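Local coordinates for protein type III Pentaketide Synthase (Neurospora crassa, PDB 3EUO) that probably acts as an acyltransferase of the chalcone/stilbene synthase family, a type III polyketide synthase that makes pentaketides, at residues Asn155-His160 with Ala167-Leu172. Sequence-based numbering, arbitrary orientation.
Sequences NLCLGH and ARILVL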
# COMPACT_ATOMS: atom_id res chain seq x y z
N ASN A 155 2.96 -14.40 5.12
CA ASN A 155 2.78 -14.99 3.80
C ASN A 155 4.04 -14.87 2.94
O ASN A 155 4.43 -15.81 2.25
CB ASN A 155 1.59 -14.35 3.08
CG ASN A 155 0.25 -14.68 3.73
OD1 ASN A 155 0.10 -15.72 4.38
ND2 ASN A 155 -0.74 -13.82 3.51
N LEU A 156 4.69 -13.70 3.01
CA LEU A 156 5.91 -13.45 2.26
C LEU A 156 7.07 -14.32 2.76
O LEU A 156 7.82 -14.88 1.95
CB LEU A 156 6.27 -11.95 2.30
CG LEU A 156 5.28 -10.99 1.64
CD1 LEU A 156 5.69 -9.56 1.93
CD2 LEU A 156 5.20 -11.21 0.12
N CYS A 157 7.20 -14.45 4.08
CA CYS A 157 8.17 -15.37 4.66
C CYS A 157 7.98 -16.78 4.10
O CYS A 157 8.94 -17.43 3.70
CB CYS A 157 8.04 -15.43 6.19
SG CYS A 157 8.88 -14.11 7.07
N LEU A 158 6.74 -17.24 4.09
CA LEU A 158 6.45 -18.60 3.61
C LEU A 158 6.71 -18.77 2.10
O LEU A 158 7.02 -19.88 1.63
CB LEU A 158 5.03 -19.04 4.00
CG LEU A 158 4.79 -19.24 5.50
CD1 LEU A 158 3.33 -19.51 5.80
CD2 LEU A 158 5.65 -20.37 6.06
N GLY A 159 6.62 -17.68 1.35
CA GLY A 159 6.99 -17.69 -0.07
C GLY A 159 8.47 -18.02 -0.24
O GLY A 159 8.84 -18.80 -1.13
N HIS A 160 9.30 -17.46 0.62
CA HIS A 160 10.73 -17.77 0.61
C HIS A 160 10.99 -19.18 1.13
O HIS A 160 11.85 -19.88 0.59
CB HIS A 160 11.52 -16.71 1.36
CG HIS A 160 12.00 -15.60 0.48
ND1 HIS A 160 13.23 -15.00 0.62
CD2 HIS A 160 11.41 -15.02 -0.60
CE1 HIS A 160 13.37 -14.08 -0.31
NE2 HIS A 160 12.28 -14.07 -1.06
N ALA A 167 14.31 -15.78 4.97
CA ALA A 167 13.55 -14.54 4.94
C ALA A 167 13.68 -13.86 6.28
O ALA A 167 13.48 -14.49 7.33
CB ALA A 167 12.09 -14.79 4.60
N ARG A 168 14.02 -12.58 6.24
CA ARG A 168 14.05 -11.73 7.42
C ARG A 168 13.34 -10.45 7.03
O ARG A 168 13.85 -9.67 6.21
CB ARG A 168 15.49 -11.41 7.83
CG ARG A 168 16.40 -12.65 7.98
CD ARG A 168 16.07 -13.49 9.24
NE ARG A 168 17.05 -14.57 9.39
CZ ARG A 168 16.93 -15.79 8.85
NH1 ARG A 168 15.87 -16.11 8.13
NH2 ARG A 168 17.90 -16.68 9.03
N ILE A 169 12.15 -10.24 7.60
CA ILE A 169 11.30 -9.15 7.13
C ILE A 169 11.15 -8.04 8.17
O ILE A 169 10.72 -8.29 9.29
CB ILE A 169 9.91 -9.66 6.68
CG1 ILE A 169 10.08 -10.78 5.64
CG2 ILE A 169 9.05 -8.48 6.16
CD1 ILE A 169 8.83 -11.16 4.87
N LEU A 170 11.51 -6.82 7.78
CA LEU A 170 11.25 -5.65 8.61
C LEU A 170 9.79 -5.28 8.45
O LEU A 170 9.37 -4.88 7.36
CB LEU A 170 12.16 -4.47 8.22
CG LEU A 170 11.92 -3.14 8.96
CD1 LEU A 170 12.00 -3.31 10.49
CD2 LEU A 170 12.90 -2.08 8.52
N VAL A 171 9.02 -5.42 9.53
CA VAL A 171 7.60 -5.05 9.54
C VAL A 171 7.44 -3.75 10.32
O VAL A 171 7.75 -3.69 11.51
CB VAL A 171 6.72 -6.14 10.19
CG1 VAL A 171 5.24 -5.91 9.83
CG2 VAL A 171 7.16 -7.54 9.75
N LEU A 172 6.94 -2.71 9.66
CA LEU A 172 7.04 -1.36 10.20
C LEU A 172 5.72 -0.58 10.12
O LEU A 172 5.06 -0.59 9.10
CB LEU A 172 8.15 -0.58 9.46
CG LEU A 172 8.35 0.92 9.78
CD1 LEU A 172 8.90 1.12 11.19
CD2 LEU A 172 9.27 1.58 8.73
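Cys-157 and Ala-167 bring the backbones together, their CA atoms 5.5 Å apart, where the last turns of helix 145-162 lie against the start of strand 168-175. Ala-167 projects toward the helix, and its small methyl suits so close an approach: Ala-167 CB sits 4.0 Å from Cys-157 CA and 3.8 Å from His-160 CB, and meets the imidazole obliquely. Two residues on, Ile-169 reaches farther. With CG1 anti to its carbonyl carbon (chi1 -54°), the long branch extends until Ile-169 CD1 lies 3.7 Å from both Leu-156 CB and Cys-157 SG. The short side chain of Cys-157 ends in a large, polarisable sulfur that packs as an apolar group. Helix and strand form the second half of a beta-alpha-beta crossover in the thiolase-like fold, from strand 134-138 through helix 145-162 to the parallel strand 168-175, passing over 105-109. The extended chain alternates, so that Ala-167, just before the strand, and Ile-169 face the helix while Arg-168 points away. The branched side chains of Leu-156 and Ile-169 suit the apolar layer between helix and sheet, where both also touch Val-107. His-160, though buried, has its ND1 hydrogen-bonded to Pro-166 O in the connection, while its ring meets His-105 edge-to-face. On the side of the helix turned to the second subunit, Asn-155 ND2 hydrogen-bonds Glu-134 of that subunit.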